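Local coordinates for hydrolase, HAD superfamily, subfamily III A (Legionella pneumophila, PDB 3N1U) that probably hydrolyses 3-deoxy-D-manno-octulosonate 8-phosphate to 3-deoxy-D-manno-octulosonate and inorganic phosphate, a magnesium-dependent step of lipopolysaccharide biosynthesis, at the interface of chains A and B. Coordinates in Å, arbitrary orientation; residue numbers count along the deposited sequence, not the author numbering. Chains: chain A/B, Hydrolase, HAD superfamily, subfamily III A.

Contacts 1 and 2 belong to the same A-B interface of the tetramer, the centres of their C-alpha atoms about 16 Å apart. Helix 49-60 of chain A joins them: its first residue, A:Val49, lies at the end of the intersubunit sheet of contact 1, and A:Met53 and A:Leu57, further along, enter contact 2. Chain B offers strand 34-38 to contact 1 and the loop at B:Val93, B:Asp119 and 3-10 helix 120-122 to contact 2. B:Asp27, a calcium ligand, borders contact 1, and B:Asp119 directly follows another, B:Asp118, so both contacts lie beside the active site of chain B and may help to shape it.

Contact 1: the interface of chains A and B. Residues chain A 32, 45-49, 79, 155-156; chain B 27, 33-37.
An antiparallel beta-sheet runs across the subunit boundary of this KdsC-family homotetramer, pairing strand 43-48 of chain A with strand 34-38 of chain B. Backbone hydrogen bonds carry the pairing. A:Phe47 O receives B:Leu35 N at 2.7 Å in the carbonyl plane, whereas the return bond from A:Phe47 N meets B:Leu35 O from above its carbonyl plane. A:Lys45 and B:Ile37 form a second reciprocal pair, and A:Val49 N, at the start of helix 49-60, donates to B:Gly33 O at 2.9 Å.

A side-chain hydrogen bond adds to the ladder: A:Ser46 OG, placed there by a chi1 of -60°, lies in the plane of the B:His36 ring, at its edge, 2.8 Å from ND1. Other polar groups support the chain A side. The guanidinium of A:Arg156 has its salt-bridge partner A:Asp32 OD2 at its edge, and A:Arg156 NH1 donates to A:Gly155 O at 3.1 Å, in the guanidinium plane but from above the carbonyl plane. B:Gly33 O lies over the centre of the A:His48 ring, 3.9 Å above its plane.

Apolar packing occupies both faces of the sheet. On one, B:Leu35 crosses A:Val49 at about a right angle, its CD2 pressed to 3.5 Å from CG1, while its CD1 meets the guanidinium of A:Arg79. The aliphatic part of that arginine lies over the A:Phe47 ring, and its CD touches B:Ile37 CD1. On the other face, B:Leu34 points its methyls at A:Arg156, CD2 lying 3.4 Å from NH1.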
ATOM      1  N   ASP A  32       4.476   6.524  -5.257  1.00 30.80           N
ATOM      2  CA  ASP A  32       5.095   5.510  -4.419  1.00 33.85           C
ATOM      3  C   ASP A  32       6.195   4.796  -5.103  1.00 30.75           C
ATOM      4  O   ASP A  32       6.891   3.967  -4.478  1.00 33.33           O
ATOM      5  CB  ASP A  32       4.071   4.352  -4.006  1.00 36.03           C
ATOM      6  CG  ASP A  32       3.025   3.999  -5.126  1.00 39.27           C
ATOM      7  OD1 ASP A  32       3.280   4.207  -6.334  1.00 38.46           O
ATOM      8  OD2 ASP A  32       1.868   3.550  -4.787  1.00 37.71           O
ATOM      9  N   LYS A  45      -0.281   5.170 -12.558  1.00 27.23           N
ATOM     10  CA  LYS A  45       0.529   5.542 -11.397  1.00 26.40           C
ATOM     11  C   LYS A  45      -0.429   6.119 -10.357  1.00 26.64           C
ATOM     12  O   LYS A  45      -1.534   6.576 -10.695  1.00 26.74           O
ATOM     13  CB  LYS A  45       1.547   6.651 -11.709  1.00 26.70           C
ATOM     14  CG  LYS A  45       2.411   6.396 -12.958  1.00 28.17           C
ATOM     15  CD  LYS A  45       3.323   7.578 -13.259  1.00 29.14           C
ATOM     16  CE  LYS A  45       4.217   7.294 -14.466  1.00 33.05           C
ATOM     17  NZ  LYS A  45       5.053   6.005 -14.410  1.00 30.83           N
ATOM     18  N   SER A  46       0.065   6.233  -9.127  1.00 24.58           N
ATOM     19  CA  SER A  46      -0.778   6.681  -8.008  1.00 25.19           C
ATOM     20  C   SER A  46      -0.144   7.912  -7.399  1.00 26.39           C
ATOM     21  O   SER A  46       1.027   7.832  -6.942  1.00 27.43           O
ATOM     22  CB  SER A  46      -0.834   5.541  -6.959  1.00 24.96           C
ATOM     23  OG  SER A  46      -1.394   4.396  -7.601  1.00 24.95           O
ATOM     24  N   PHE A  47      -0.881   9.046  -7.377  1.00 24.23           N
ATOM     25  CA  PHE A  47      -0.359  10.313  -6.826  1.00 25.53           C
ATOM     26  C   PHE A  47      -1.103  10.626  -5.528  1.00 26.80           C
ATOM     27  O   PHE A  47      -2.168  10.080  -5.310  1.00 31.05           O
ATOM     28  CB  PHE A  47      -0.617  11.436  -7.837  1.00 25.82           C
ATOM     29  CG  PHE A  47       0.062  11.209  -9.165  1.00 27.75           C
ATOM     30  CD1 PHE A  47       1.411  11.573  -9.333  1.00 27.75           C
ATOM     31  CD2 PHE A  47      -0.630  10.636 -10.231  1.00 28.60           C
ATOM     32  CE1 PHE A  47       2.115  11.329 -10.544  1.00 25.35           C
ATOM     33  CE2 PHE A  47       0.033  10.388 -11.454  1.00 28.89           C
ATOM     34  CZ  PHE A  47       1.406  10.760 -11.640  1.00 27.44           C
ATOM     35  N   HIS A  48      -0.594  11.523  -4.684  1.00 26.48           N
ATOM     36  CA  HIS A  48      -1.219  11.724  -3.401  1.00 25.19           C
ATOM     37  C   HIS A  48      -1.839  13.133  -3.363  1.00 24.96           C
ATOM     38  O   HIS A  48      -1.209  14.117  -3.753  1.00 25.67           O
ATOM     39  CB  HIS A  48      -0.169  11.568  -2.280  1.00 25.06           C
ATOM     40  CG  HIS A  48      -0.800  11.423  -0.928  1.00 26.35           C
ATOM     41  ND1 HIS A  48      -1.397  12.496  -0.249  1.00 27.50           N
ATOM     42  CD2 HIS A  48      -0.972  10.336  -0.151  1.00 28.53           C
ATOM     43  CE1 HIS A  48      -1.915  12.048   0.885  1.00 28.92           C
ATOM     44  NE2 HIS A  48      -1.676  10.739   0.967  1.00 30.13           N
ATOM     45  N   VAL A  49      -3.066  13.218  -2.906  1.00 24.76           N
ATOM     46  CA  VAL A  49      -3.754  14.519  -2.852  1.00 26.72           C
ATOM     47  C   VAL A  49      -3.070  15.569  -1.999  1.00 26.37           C
ATOM     48  O   VAL A  49      -3.230  16.760  -2.249  1.00 26.75           O
ATOM     49  CB  VAL A  49      -5.200  14.365  -2.358  1.00 29.56           C
ATOM     50  CG1 VAL A  49      -6.023  13.679  -3.483  1.00 31.78           C
ATOM     51  CG2 VAL A  49      -5.266  13.680  -0.964  1.00 28.03           C
ATOM     52  N   ARG A  79      -1.784  13.990 -15.249  1.00 32.28           N
ATOM     53  CA  ARG A  79      -1.552  14.571 -13.917  1.00 30.33           C
ATOM     54  C   ARG A  79      -1.080  16.029 -13.953  1.00 31.51           C
ATOM     55  O   ARG A  79      -1.522  16.861 -13.151  1.00 30.26           O
ATOM     56  CB  ARG A  79      -0.584  13.706 -13.098  1.00 29.97           C
ATOM     57  CG  ARG A  79      -0.369  14.215 -11.647  1.00 27.42           C
ATOM     58  CD  ARG A  79      -1.667  14.101 -10.789  1.00 28.62           C
ATOM     59  NE  ARG A  79      -1.436  14.390  -9.364  1.00 30.24           N
ATOM     60  CZ  ARG A  79      -2.385  14.884  -8.556  1.00 30.35           C
ATOM     61  NH1 ARG A  79      -3.617  15.164  -9.037  1.00 29.48           N
ATOM     62  NH2 ARG A  79      -2.107  15.142  -7.294  1.00 29.15           N
ATOM     63  N   GLY A 155       5.064   9.733  -2.890  1.00 28.82           N
ATOM     64  CA  GLY A 155       3.617   9.466  -3.008  1.00 28.91           C
ATOM     65  C   GLY A 155       2.819   9.364  -1.742  1.00 28.89           C
ATOM     66  O   GLY A 155       1.704   8.905  -1.757  1.00 29.38           O
ATOM     67  N   ARG A 156       3.388   9.759  -0.607  0.50 29.16           N
ATOM     68  CA  ARG A 156       2.641   9.652   0.624  0.50 30.34           C
ATOM     69  C   ARG A 156       2.602  10.989   1.360  0.50 30.17           C
ATOM     70  O   ARG A 156       2.274  11.024   2.544  0.50 30.13           O
ATOM     71  CB  ARG A 156       3.246   8.585   1.535  0.50 31.19           C
ATOM     72  CG  ARG A 156       3.226   7.209   0.920  0.50 31.41           C
ATOM     73  CD  ARG A 156       1.793   6.811   0.634  0.50 30.80           C
ATOM     74  NE  ARG A 156       1.674   5.390   0.290  0.50 35.82           N
ATOM     75  CZ  ARG A 156       1.585   4.925  -0.951  0.50 33.04           C
ATOM     76  NH1 ARG A 156       1.638   5.764  -1.981  0.50 26.97           N
ATOM     77  NH2 ARG A 156       1.465   3.613  -1.148  0.50 34.78           N
TER
ATOM     78  N   ASP B  27     -11.056  12.270  -0.144  1.00 27.16           N
ATOM     79  CA  ASP B  27      -9.697  11.871  -0.463  1.00 26.49           C
ATOM     80  C   ASP B  27      -8.784  12.088   0.729  1.00 26.37           C
ATOM     81  O   ASP B  27      -8.710  13.224   1.204  1.00 27.53           O
ATOM     82  CB  ASP B  27      -9.187  12.744  -1.608  1.00 28.76           C
ATOM     83  CG  ASP B  27      -9.910  12.464  -2.908  1.00 32.44           C
ATOM     84  OD1 ASP B  27      -9.649  11.404  -3.530  1.00 35.55           O
ATOM     85  OD2 ASP B  27     -10.727  13.285  -3.312  1.00 39.02           O
ATOM     86  N   GLY B  33      -5.733   8.592   0.202  1.00 29.76           N
ATOM     87  CA  GLY B  33      -5.131   9.821  -0.365  1.00 26.47           C
ATOM     88  C   GLY B  33      -4.666   9.671  -1.800  1.00 25.90           C
ATOM     89  O   GLY B  33      -4.295  10.641  -2.427  1.00 23.65           O
ATOM     90  N   LEU B  34      -4.628   8.428  -2.324  1.00 25.57           N
ATOM     91  CA  LEU B  34      -4.044   8.235  -3.651  1.00 26.06           C
ATOM     92  C   LEU B  34      -5.088   8.456  -4.705  1.00 26.73           C
ATOM     93  O   LEU B  34      -6.252   8.089  -4.540  1.00 26.42           O
ATOM     94  CB  LEU B  34      -3.482   6.779  -3.773  1.00 25.79           C
ATOM     95  CG  LEU B  34      -2.265   6.541  -2.847  1.00 27.70           C
ATOM     96  CD1 LEU B  34      -1.745   5.061  -3.098  1.00 25.67           C
ATOM     97  CD2 LEU B  34      -1.051   7.590  -3.107  1.00 28.38           C
ATOM     98  N   LEU B  35      -4.632   8.980  -5.823  1.00 25.52           N
ATOM     99  CA  LEU B  35      -5.401   9.126  -7.040  1.00 27.21           C
ATOM    100  C   LEU B  35      -4.751   8.265  -8.071  1.00 28.14           C
ATOM    101  O   LEU B  35      -3.587   8.522  -8.508  1.00 28.32           O
ATOM    102  CB  LEU B  35      -5.343  10.591  -7.477  1.00 29.05           C
ATOM    103  CG  LEU B  35      -5.668  11.632  -6.414  1.00 30.64           C
ATOM    104  CD1 LEU B  35      -5.323  13.036  -7.057  1.00 37.39           C
ATOM    105  CD2 LEU B  35      -7.162  11.551  -5.973  1.00 30.89           C
ATOM    106  N   HIS B  36      -5.428   7.191  -8.477  1.00 28.21           N
ATOM    107  CA  HIS B  36      -4.816   6.290  -9.437  1.00 26.42           C
ATOM    108  C   HIS B  36      -5.275   6.737 -10.827  1.00 29.14           C
ATOM    109  O   HIS B  36      -6.473   7.007 -11.017  1.00 30.98           O
ATOM    110  CB  HIS B  36      -5.241   4.839  -9.202  1.00 28.34           C
ATOM    111  CG  HIS B  36      -5.248   4.426  -7.760  1.00 26.99           C
ATOM    112  ND1 HIS B  36      -4.089   4.199  -7.046  1.00 28.49           N
ATOM    113  CD2 HIS B  36      -6.276   4.132  -6.920  1.00 29.16           C
ATOM    114  CE1 HIS B  36      -4.402   3.811  -5.817  1.00 28.06           C
ATOM    115  NE2 HIS B  36      -5.720   3.757  -5.709  1.00 28.16           N
ATOM    116  N   ILE B  37      -4.326   6.952 -11.737  1.00 29.08           N
ATOM    117  CA  ILE B  37      -4.635   7.553 -13.025  1.00 30.80           C
ATOM    118  C   ILE B  37      -4.058   6.665 -14.092  1.00 31.64           C
ATOM    119  O   ILE B  37      -2.879   6.251 -14.030  1.00 30.49           O
ATOM    120  CB  ILE B  37      -4.061   9.010 -13.130  1.00 31.22           C
ATOM    121  CG1 ILE B  37      -4.679   9.942 -12.053  1.00 31.36           C
ATOM    122  CG2 ILE B  37      -4.364   9.603 -14.526  1.00 33.21           C
ATOM    123  CD1 ILE B  37      -3.982  11.384 -12.084  1.00 29.32           C
TER

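Contact 2: the interface of chains A and B. Residues chain A 53, 57, 160, 177, 180-181; chain B 70, 93-94, 119-121.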
HETATM    1  N   MSE A  53      -2.026  19.309  -3.380  1.00 28.07           N
HETATM    2  CA  MSE A  53      -2.339  20.552  -2.644  1.00 29.80           C
HETATM    3  C   MSE A  53      -1.065  21.361  -2.347  1.00 29.46           C
HETATM    4  O   MSE A  53      -1.080  22.591  -2.482  1.00 30.12           O
HETATM    5  CB  MSE A  53      -3.097  20.217  -1.334  1.00 29.98           C
HETATM    6  CG  MSE A  53      -3.270  21.374  -0.394  1.00 31.37           C
HETATM    7 SE   MSE A  53      -4.581  22.621  -1.180  1.00 37.54          SE
HETATM    8  CE  MSE A  53      -6.088  21.513  -0.774  1.00 41.84           C
ATOM      9  N   LEU A  57      -0.435  25.110  -3.474  1.00 29.50           N
ATOM     10  CA  LEU A  57      -0.133  26.176  -2.513  1.00 30.39           C
ATOM     11  C   LEU A  57       1.125  26.933  -2.918  1.00 30.64           C
ATOM     12  O   LEU A  57       1.192  28.166  -2.762  1.00 30.79           O
ATOM     13  CB  LEU A  57       0.040  25.615  -1.108  1.00 30.60           C
ATOM     14  CG  LEU A  57      -1.258  25.099  -0.418  1.00 31.70           C
ATOM     15  CD1 LEU A  57      -1.005  24.278   0.874  1.00 31.27           C
ATOM     16  CD2 LEU A  57      -2.185  26.237  -0.108  1.00 31.25           C
ATOM     17  N   ARG A 160       4.591  17.317  -0.195  1.00 23.78           N
ATOM     18  CA  ARG A 160       3.852  18.318   0.586  1.00 25.01           C
ATOM     19  C   ARG A 160       4.749  18.827   1.746  1.00 26.08           C
ATOM     20  O   ARG A 160       4.742  20.019   2.081  1.00 25.32           O
ATOM     21  CB  ARG A 160       2.600  17.670   1.223  1.00 24.64           C
ATOM     22  CG  ARG A 160       1.855  18.608   2.167  1.00 25.36           C
ATOM     23  CD  ARG A 160       1.542  19.987   1.474  1.00 23.53           C
ATOM     24  NE  ARG A 160       0.643  20.764   2.304  1.00 25.31           N
ATOM     25  CZ  ARG A 160      -0.673  20.519   2.396  1.00 28.13           C
ATOM     26  NH1 ARG A 160      -1.241  19.564   1.656  1.00 26.18           N
ATOM     27  NH2 ARG A 160      -1.443  21.236   3.225  1.00 29.66           N
ATOM     28  N   ILE A 177      -2.641  29.575   1.405  1.00 36.53           N
ATOM     29  CA  ILE A 177      -3.974  28.948   1.611  1.00 38.60           C
ATOM     30  C   ILE A 177      -5.082  29.926   1.311  1.00 41.33           C
ATOM     31  O   ILE A 177      -6.158  29.539   0.805  1.00 41.30           O
ATOM     32  CB  ILE A 177      -4.106  28.242   3.008  1.00 38.80           C
ATOM     33  CG1 ILE A 177      -5.392  27.391   3.145  1.00 39.67           C
ATOM     34  CG2 ILE A 177      -4.071  29.288   4.160  1.00 40.61           C
ATOM     35  CD1 ILE A 177      -5.629  26.318   2.042  1.00 33.78           C
ATOM     36  N   TYR A 180      -5.129  30.117  -2.588  1.00 46.90           N
ATOM     37  CA  TYR A 180      -5.800  28.897  -3.039  1.00 47.34           C
ATOM     38  C   TYR A 180      -7.320  28.898  -2.839  1.00 49.44           C
ATOM     39  O   TYR A 180      -8.053  28.521  -3.757  1.00 50.33           O
ATOM     40  CB  TYR A 180      -5.211  27.643  -2.360  1.00 44.19           C
ATOM     41  CG  TYR A 180      -6.010  26.387  -2.611  1.00 44.23           C
ATOM     42  CD1 TYR A 180      -5.816  25.621  -3.763  1.00 44.92           C
ATOM     43  CD2 TYR A 180      -6.966  25.969  -1.688  1.00 44.74           C
ATOM     44  CE1 TYR A 180      -6.575  24.436  -3.984  1.00 43.44           C
ATOM     45  CE2 TYR A 180      -7.711  24.799  -1.884  1.00 43.36           C
ATOM     46  CZ  TYR A 180      -7.518  24.047  -3.036  1.00 44.35           C
ATOM     47  OH  TYR A 180      -8.292  22.903  -3.199  1.00 44.09           O
ATOM     48  N   LEU A 181      -7.773  29.242  -1.634  1.00 51.99           N
ATOM     49  CA  LEU A 181      -9.194  29.081  -1.250  1.00 56.04           C
ATOM     50  C   LEU A 181     -10.103  30.056  -1.977  1.00 59.89           C
ATOM     51  O   LEU A 181     -11.318  29.915  -1.926  1.00 61.97           O
ATOM     52  CB  LEU A 181      -9.429  29.168   0.277  1.00 55.94           C
ATOM     53  CG  LEU A 181      -9.067  27.954   1.159  1.00 54.70           C
ATOM     54  CD1 LEU A 181      -9.094  28.331   2.641  1.00 56.02           C
ATOM     55  CD2 LEU A 181      -9.945  26.735   0.923  1.00 54.35           C
TER
ATOM     56  N   THR B  70     -13.776  18.095  -2.052  1.00 35.17           N
ATOM     57  CA  THR B  70     -13.290  18.845  -3.218  1.00 37.75           C
ATOM     58  C   THR B  70     -13.309  17.998  -4.503  1.00 38.34           C
ATOM     59  O   THR B  70     -13.453  18.549  -5.616  1.00 39.30           O
ATOM     60  CB  THR B  70     -11.882  19.432  -2.945  1.00 38.20           C
ATOM     61  OG1 THR B  70     -11.952  20.214  -1.736  1.00 39.81           O
ATOM     62  CG2 THR B  70     -11.387  20.347  -4.135  1.00 40.50           C
ATOM     63  N   VAL B  93     -14.338  23.636  -2.818  1.00 39.05           N
ATOM     64  CA  VAL B  93     -12.938  23.986  -2.588  1.00 39.96           C
ATOM     65  C   VAL B  93     -12.840  24.634  -1.209  1.00 40.11           C
ATOM     66  O   VAL B  93     -12.019  24.232  -0.379  1.00 39.26           O
ATOM     67  CB  VAL B  93     -12.413  24.964  -3.663  1.00 41.63           C
ATOM     68  CG1 VAL B  93     -11.144  25.674  -3.173  1.00 44.60           C
ATOM     69  CG2 VAL B  93     -12.190  24.217  -4.988  1.00 42.48           C
ATOM     70  N   ASP B  94     -13.663  25.662  -0.998  1.00 39.88           N
ATOM     71  CA  ASP B  94     -13.982  26.131   0.352  1.00 40.72           C
ATOM     72  C   ASP B  94     -15.266  25.396   0.768  1.00 38.70           C
ATOM     73  O   ASP B  94     -16.255  25.443   0.024  1.00 39.02           O
ATOM     74  CB  ASP B  94     -14.210  27.649   0.377  1.00 42.49           C
ATOM     75  CG  ASP B  94     -14.228  28.216   1.797  1.00 44.73           C
ATOM     76  OD1 ASP B  94     -15.145  27.884   2.582  1.00 42.33           O
ATOM     77  OD2 ASP B  94     -13.333  29.023   2.129  1.00 48.00           O
ATOM     78  N   ASP B 119      -6.863  17.860   5.643  1.00 26.71           N
ATOM     79  CA  ASP B 119      -6.085  18.948   5.003  1.00 27.26           C
ATOM     80  C   ASP B 119      -6.702  20.338   5.324  1.00 27.99           C
ATOM     81  O   ASP B 119      -7.786  20.425   5.954  1.00 27.88           O
ATOM     82  CB  ASP B 119      -5.878  18.702   3.473  1.00 27.54           C
ATOM     83  CG  ASP B 119      -4.531  19.269   2.950  1.00 30.00           C
ATOM     84  OD1 ASP B 119      -4.038  20.271   3.518  1.00 28.09           O
ATOM     85  OD2 ASP B 119      -3.974  18.722   1.959  1.00 29.62           O
ATOM     86  N   LEU B 120      -6.022  21.408   4.945  1.00 27.93           N
ATOM     87  CA  LEU B 120      -6.365  22.743   5.427  1.00 30.84           C
ATOM     88  C   LEU B 120      -7.801  23.171   5.140  1.00 31.13           C
ATOM     89  O   LEU B 120      -8.381  23.872   5.956  1.00 31.14           O
ATOM     90  CB  LEU B 120      -5.343  23.771   4.880  1.00 32.10           C
ATOM     91  CG  LEU B 120      -3.885  23.352   5.158  1.00 32.54           C
ATOM     92  CD1 LEU B 120      -2.976  24.388   4.471  1.00 32.58           C
ATOM     93  CD2 LEU B 120      -3.627  23.359   6.658  1.00 35.21           C
ATOM     94  N   PRO B 121      -8.379  22.776   3.985  1.00 30.94           N
ATOM     95  CA  PRO B 121      -9.789  23.224   3.783  1.00 32.27           C
ATOM     96  C   PRO B 121     -10.815  22.600   4.738  1.00 31.39           C
ATOM     97  O   PRO B 121     -11.919  23.149   4.901  1.00 32.19           O
ATOM     98  CB  PRO B 121     -10.078  22.888   2.318  1.00 32.55           C
ATOM     99  CG  PRO B 121      -8.600  22.698   1.664  1.00 34.27           C
ATOM    100  CD  PRO B 121      -7.841  22.062   2.800  1.00 32.00           C
TER
HETATM  101  O   HOH W   1     -10.183  22.109  -1.150  1.00 45.93           O
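In this HAD-superfamily phosphatase, B:Asp119 and the 3-10 helix 120-122, which follow the metal ligand B:Asp118, dock against helices 49-60, 158-169 and 173-181 of chain A. A:Arg160 and B:Asp119 meet tip to tip in an end-on salt bridge, guanidinium and carboxylate only 20° from coplanar. A:Arg160 NH2 reaches B:Asp119 OD1 at 2.8 Å and A:Arg160 NH1 reaches B:Asp119 OD2 at 2.9 Å; each oxygen accepts through its syn lone pair. The anti lone pair of B:Asp119 OD1 accepts B:Leu120 N at 2.7 Å, so two donors grip this oxygen and the carboxylate's rotation is restrained; the nearby arginine probably favours the ionised carboxylate of B:Asp119. A:Leu57 CD1 covers one guanidinium face near its rim.

B:Leu120 crosses A:Ile177 obliquely, its CB 3.8 Å from CD1. The selenomethionine A:Met53 has CG anti to its backbone N (chi1 170°) and bends at chi2 and chi3. Its side chain slides past that of B:Asp119 in the opposite direction, its selenium lies over the centre of the A:Tyr180 ring, 3.7 Å above the plane, and its terminal methyl CE meets B:Pro121 CG tip to tip. B:Val93 crosses A:Tyr180 obliquely, CG1 near CE2. At the ring edge, in plane, water 1 accompanies the phenolic A:Tyr180 OH at 2.9 Å and also bonds to B:Thr70 OG1 and B:Val93 O, bridging the chains. A:Leu181 turns CD2 toward B:Val93 O, 3.5 Å away, and toward B:Pro121 CB.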